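Local coordinates for mediator of RNA polymerase II transcription subunit 6 (Schizosaccharomyces pombe, PDB 4H61), which serves as a subunit of the Mediator complex, the coactivator that bridges gene-specific regulatory proteins and the RNA polymerase II transcription machinery, at residues D5-V17 against F104-A116. Sequence-based numbering, arbitrary orientation.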
loop_
_atom_site.group_PDB
_atom_site.type_symbol
_atom_site.label_atom_id
_atom_site.label_comp_id
_atom_site.label_asym_id
_atom_site.label_seq_id
_atom_site.Cartn_x
_atom_site.Cartn_y
_atom_site.Cartn_z
ATOM N N ASP A 5 -16.173 12.397 1.076
ATOM C CA ASP A 5 -14.806 12.819 0.813
ATOM C C ASP A 5 -13.864 12.214 1.841
ATOM O O ASP A 5 -13.949 12.516 3.030
ATOM C CB ASP A 5 -14.728 14.345 0.805
ATOM C CG ASP A 5 -13.303 14.870 0.752
ATOM O OD1 ASP A 5 -12.370 14.132 0.359
ATOM O OD2 ASP A 5 -13.114 16.050 1.106
ATOM N N LEU A 6 -12.955 11.364 1.372
ATOM C CA LEU A 6 -12.056 10.640 2.261
ATOM C C LEU A 6 -10.884 11.487 2.738
ATOM O O LEU A 6 -10.098 11.051 3.580
ATOM C CB LEU A 6 -11.553 9.364 1.586
ATOM C CG LEU A 6 -12.666 8.388 1.182
ATOM C CD1 LEU A 6 -12.086 7.223 0.416
ATOM C CD2 LEU A 6 -13.428 7.898 2.412
ATOM N N THR A 7 -10.758 12.702 2.217
ATOM C CA THR A 7 -9.698 13.591 2.692
ATOM C C THR A 7 -10.163 14.290 3.948
ATOM O O THR A 7 -9.458 15.127 4.492
ATOM C CB THR A 7 -9.355 14.690 1.682
ATOM O OG1 THR A 7 -10.468 15.591 1.567
ATOM C CG2 THR A 7 -9.027 14.088 0.325
ATOM N N SER A 8 -11.364 13.965 4.398
ATOM C CA SER A 8 -11.914 14.677 5.519
ATOM C C SER A 8 -12.254 13.746 6.686
ATOM O O SER A 8 -12.919 14.162 7.659
ATOM C CB SER A 8 -13.142 15.461 5.078
ATOM O OG SER A 8 -14.270 14.614 5.014
ATOM N N ILE A 9 -11.804 12.494 6.608
ATOM C CA ILE A 9 -12.079 11.575 7.709
ATOM C C ILE A 9 -10.836 10.897 8.273
ATOM O O ILE A 9 -9.789 10.855 7.637
ATOM C CB ILE A 9 -13.112 10.476 7.336
ATOM C CG1 ILE A 9 -12.583 9.594 6.202
ATOM C CG2 ILE A 9 -14.478 11.070 6.987
ATOM C CD1 ILE A 9 -13.363 8.316 6.067
ATOM N N GLN A 10 -10.972 10.387 9.490
ATOM C CA GLN A 10 -9.988 9.508 10.096
ATOM C C GLN A 10 -10.748 8.279 10.550
ATOM O O GLN A 10 -11.894 8.369 10.990
ATOM C CB GLN A 10 -9.340 10.164 11.311
ATOM C CG GLN A 10 -8.381 11.296 10.993
ATOM C CD GLN A 10 -7.738 11.860 12.250
ATOM O OE1 GLN A 10 -8.145 11.529 13.365
ATOM N NE2 GLN A 10 -6.727 12.708 12.075
ATOM N N TRP A 11 -10.107 7.129 10.454
ATOM C CA TRP A 11 -10.763 5.878 10.776
ATOM C C TRP A 11 -9.934 5.191 11.853
ATOM O O TRP A 11 -8.708 5.296 11.862
ATOM C CB TRP A 11 -10.884 5.024 9.505
ATOM C CG TRP A 11 -11.445 3.631 9.674
ATOM C CD1 TRP A 11 -12.761 3.255 9.599
ATOM C CD2 TRP A 11 -10.699 2.425 9.913
ATOM N NE1 TRP A 11 -12.880 1.893 9.788
ATOM C CE2 TRP A 11 -11.630 1.360 9.979
ATOM C CE3 TRP A 11 -9.338 2.143 10.088
ATOM C CZ2 TRP A 11 -11.241 0.036 10.209
ATOM C CZ3 TRP A 11 -8.952 0.825 10.315
ATOM C CH2 TRP A 11 -9.902 -0.210 10.373
ATOM N N ARG A 12 -10.607 4.528 12.783
ATOM C CA ARG A 12 -9.919 3.794 13.832
ATOM C C ARG A 12 -10.826 2.700 14.368
ATOM O O ARG A 12 -11.962 2.970 14.756
ATOM C CB ARG A 12 -9.513 4.738 14.964
ATOM C CG ARG A 12 -8.773 4.058 16.095
ATOM C CD ARG A 12 -8.463 5.036 17.215
ATOM N NE ARG A 12 -7.940 4.364 18.405
ATOM C CZ ARG A 12 -6.810 4.701 19.019
ATOM N NH1 ARG A 12 -6.076 5.709 18.564
ATOM N NH2 ARG A 12 -6.415 4.032 20.094
ATOM N N MET A 13 -10.327 1.469 14.394
ATOM C CA MET A 13 -11.129 0.339 14.854
ATOM C C MET A 13 -10.450 -0.438 15.994
ATOM O O MET A 13 -9.939 -1.540 15.789
ATOM C CB MET A 13 -11.465 -0.579 13.670
ATOM C CG MET A 13 -12.525 -1.629 13.967
ATOM S SD MET A 13 -12.995 -2.600 12.519
ATOM C CE MET A 13 -14.206 -1.514 11.758
ATOM N N PRO A 14 -10.462 0.135 17.211
ATOM C CA PRO A 14 -9.740 -0.403 18.379
ATOM C C PRO A 14 -10.076 -1.863 18.691
ATOM O O PRO A 14 -9.223 -2.594 19.199
ATOM C CB PRO A 14 -10.218 0.490 19.528
ATOM C CG PRO A 14 -10.672 1.746 18.883
ATOM C CD PRO A 14 -11.243 1.337 17.554
ATOM N N GLU A 15 -11.302 -2.275 18.379
ATOM C CA GLU A 15 -11.772 -3.626 18.682
ATOM C C GLU A 15 -11.083 -4.686 17.826
ATOM O O GLU A 15 -11.075 -5.866 18.171
ATOM C CB GLU A 15 -13.300 -3.719 18.539
ATOM C CG GLU A 15 -13.856 -3.318 17.165
ATOM C CD GLU A 15 -14.096 -1.814 17.014
ATOM O OE1 GLU A 15 -13.398 -1.020 17.681
ATOM O OE2 GLU A 15 -14.985 -1.424 16.221
ATOM N N TRP A 16 -10.507 -4.260 16.707
ATOM C CA TRP A 16 -9.751 -5.158 15.842
ATOM C C TRP A 16 -8.315 -5.247 16.351
ATOM O O TRP A 16 -7.714 -6.323 16.382
ATOM C CB TRP A 16 -9.775 -4.638 14.403
ATOM C CG TRP A 16 -9.231 -5.582 13.368
ATOM C CD1 TRP A 16 -9.950 -6.420 12.567
ATOM C CD2 TRP A 16 -7.855 -5.759 12.997
ATOM N NE1 TRP A 16 -9.109 -7.116 11.727
ATOM C CE2 TRP A 16 -7.819 -6.726 11.971
ATOM C CE3 TRP A 16 -6.653 -5.197 13.435
ATOM C CZ2 TRP A 16 -6.627 -7.145 11.380
ATOM C CZ3 TRP A 16 -5.468 -5.616 12.846
ATOM C CH2 TRP A 16 -5.465 -6.579 11.829
ATOM N N VAL A 17 -7.777 -4.101 16.760
ATOM C CA VAL A 17 -6.409 -4.015 17.251
ATOM C C VAL A 17 -6.201 -4.905 18.473
ATOM O O VAL A 17 -5.216 -5.642 18.550
ATOM C CB VAL A 17 -6.030 -2.563 17.602
ATOM C CG1 VAL A 17 -4.620 -2.501 18.168
ATOM C CG2 VAL A 17 -6.155 -1.675 16.372
ATOM N N PHE A 104 -1.501 7.585 6.288
ATOM C CA PHE A 104 -0.796 7.362 7.542
ATOM C C PHE A 104 -1.583 6.434 8.453
ATOM O O PHE A 104 -2.805 6.524 8.548
ATOM C CB PHE A 104 -0.528 8.684 8.254
ATOM C CG PHE A 104 0.466 9.554 7.545
ATOM C CD1 PHE A 104 1.348 9.008 6.622
ATOM C CD2 PHE A 104 0.527 10.916 7.799
ATOM C CE1 PHE A 104 2.266 9.802 5.966
ATOM C CE2 PHE A 104 1.447 11.720 7.148
ATOM C CZ PHE A 104 2.313 11.163 6.230
ATOM N N VAL A 105 -0.873 5.519 9.097
ATOM C CA VAL A 105 -1.450 4.722 10.162
ATOM C C VAL A 105 -0.715 5.132 11.427
ATOM O O VAL A 105 0.292 4.531 11.808
ATOM C CB VAL A 105 -1.304 3.208 9.903
ATOM C CG1 VAL A 105 -2.107 2.419 10.920
ATOM C CG2 VAL A 105 -1.769 2.865 8.499
ATOM N N CYS A 106 -1.216 6.187 12.056
ATOM C CA CYS A 106 -0.560 6.772 13.212
ATOM C C CYS A 106 -1.391 6.519 14.462
ATOM O O CYS A 106 -2.527 6.983 14.559
ATOM C CB CYS A 106 -0.381 8.273 12.987
ATOM S SG CYS A 106 0.754 9.062 14.122
ATOM N N ASN A 107 -0.821 5.781 15.411
ATOM C CA ASN A 107 -1.532 5.403 16.634
ATOM C C ASN A 107 -2.877 4.751 16.358
ATOM O O ASN A 107 -3.871 5.093 16.990
ATOM C CB ASN A 107 -1.725 6.609 17.556
ATOM C CG ASN A 107 -0.430 7.080 18.174
ATOM O OD1 ASN A 107 0.214 7.999 17.664
ATOM N ND2 ASN A 107 -0.035 6.452 19.278
ATOM N N GLU A 108 -2.897 3.834 15.395
ATOM C CA GLU A 108 -4.104 3.097 15.006
ATOM C C GLU A 108 -5.131 3.961 14.257
ATOM O O GLU A 108 -6.214 3.490 13.892
ATOM C CB GLU A 108 -4.724 2.379 16.209
ATOM C CG GLU A 108 -3.768 1.396 16.862
ATOM C CD GLU A 108 -3.949 1.298 18.360
ATOM O OE1 GLU A 108 -5.098 1.102 18.813
ATOM O OE2 GLU A 108 -2.936 1.422 19.087
ATOM N N ASN A 109 -4.771 5.221 14.025
ATOM C CA ASN A 109 -5.578 6.121 13.222
ATOM C C ASN A 109 -5.116 6.106 11.779
ATOM O O ASN A 109 -3.941 6.344 11.491
ATOM C CB ASN A 109 -5.474 7.544 13.754
ATOM C CG ASN A 109 -6.640 7.923 14.616
ATOM O OD1 ASN A 109 -6.838 7.363 15.696
ATOM N ND2 ASN A 109 -7.427 8.888 14.150
ATOM N N ILE A 110 -6.040 5.823 10.871
ATOM C CA ILE A 110 -5.727 5.876 9.460
ATOM C C ILE A 110 -6.356 7.114 8.821
ATOM O O ILE A 110 -7.521 7.429 9.068
ATOM C CB ILE A 110 -6.205 4.612 8.730
ATOM C CG1 ILE A 110 -5.789 3.365 9.509
ATOM C CG2 ILE A 110 -5.659 4.578 7.305
ATOM C CD1 ILE A 110 -6.063 2.060 8.778
ATOM N N TYR A 111 -5.568 7.815 8.011
ATOM C CA TYR A 111 -6.044 8.961 7.252
ATOM C C TYR A 111 -5.098 9.223 6.078
ATOM O O TYR A 111 -3.937 8.807 6.111
ATOM C CB TYR A 111 -6.160 10.197 8.152
ATOM C CG TYR A 111 -4.918 10.505 8.967
ATOM C CD1 TYR A 111 -3.882 11.272 8.434
ATOM C CD2 TYR A 111 -4.784 10.039 10.273
ATOM C CE1 TYR A 111 -2.737 11.560 9.180
ATOM C CE2 TYR A 111 -3.644 10.322 11.025
ATOM C CZ TYR A 111 -2.624 11.084 10.471
ATOM O OH TYR A 111 -1.490 11.365 11.209
ATOM N N MET A 112 -5.602 9.885 5.035
ATOM C CA MET A 112 -4.770 10.278 3.892
ATOM C C MET A 112 -3.751 11.316 4.335
ATOM O O MET A 112 -4.053 12.207 5.132
ATOM C CB MET A 112 -5.619 10.859 2.756
ATOM C CG MET A 112 -6.725 9.933 2.245
ATOM S SD MET A 112 -7.799 10.643 0.963
ATOM C CE MET A 112 -6.570 11.132 -0.245
ATOM N N ALA A 113 -2.536 11.189 3.827
ATOM C CA ALA A 113 -1.493 12.155 4.120
ATOM C C ALA A 113 -1.733 13.309 3.176
ATOM O O ALA A 113 -2.478 13.158 2.206
ATOM C CB ALA A 113 -0.137 11.537 3.860
ATOM N N PRO A 114 -1.122 14.469 3.449
ATOM C CA PRO A 114 -1.214 15.573 2.490
ATOM C C PRO A 114 -0.713 15.158 1.103
ATOM O O PRO A 114 0.100 14.237 0.974
ATOM C CB PRO A 114 -0.287 16.632 3.092
ATOM C CG PRO A 114 -0.325 16.364 4.547
ATOM C CD PRO A 114 -0.443 14.872 4.692
ATOM N N ASN A 115 -1.208 15.839 0.077
ATOM C CA ASN A 115 -0.905 15.467 -1.293
ATOM C C ASN A 115 0.595 15.522 -1.588
ATOM O O ASN A 115 1.110 14.767 -2.422
ATOM C CB ASN A 115 -1.695 16.345 -2.265
ATOM C CG ASN A 115 -1.342 16.075 -3.707
ATOM O OD1 ASN A 115 -1.792 15.091 -4.296
ATOM N ND2 ASN A 115 -0.520 16.944 -4.287
ATOM N N ALA A 116 1.295 16.398 -0.872
ATOM C CA ALA A 116 2.724 16.606 -1.084
ATOM C C ALA A 116 3.522 15.313 -0.977
ATOM O O ALA A 116 4.516 15.128 -1.687
ATOM C CB ALA A 116 3.260 17.636 -0.108
#
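Trp11 and Ile110 form a solitary antiparallel bridge: a hydrogen-bonded pair in which each residue both gives and takes, although the chain around Trp11 makes no further rung. Trp11 N meets Ile110 O at 2.9 Å and Ile110 N meets Trp11 O at 2.9 Å, the latter bond nearly straight at 172°. It illustrates how a largely irregular N-terminal segment that leads into a helix can be fastened along an edge strand by one residue, with side chains extending the hold. On one side of the strand, the indole and Ile110 run alongside each other, Ile110 CD1 lying 3.5 Å from Trp11 CZ3. On the other, Gln10 lies beside Tyr111, its NE2 3.8 Å from Tyr111 CD2, the amide and ring planes 24° apart. Next along, Arg12 stretches out, CG anti to the backbone N (chi1 -179°), and carries its guanidinium over the type I' turn from Cys106 to Asn109. Asn109 OD1 sits at the edge of this group and accepts a weak bond from Arg12 NH1 at 3.4 Å. Glu108 OE1 instead lies over one face, 3.5 Å from Arg12 NH2, a salt bridge of charge alone. Val17 CG1 also packs against this carboxylate, so an alanine at Glu108 would probably deprive Arg12 of this countercharge and leave Val17 with less to rest on. At the far end, Met112 SD approaches Thr7 CG2 at 3.7 Å. Residues 6-12 thus run beside 109-112, an outermost strand of the antiparallel sheet, and helix 14-19 begins near the turn, while Tyr31 of helix 28-33 packs against Trp11, Val17 and Ile110 and hydrogen-bonds to Glu108 O.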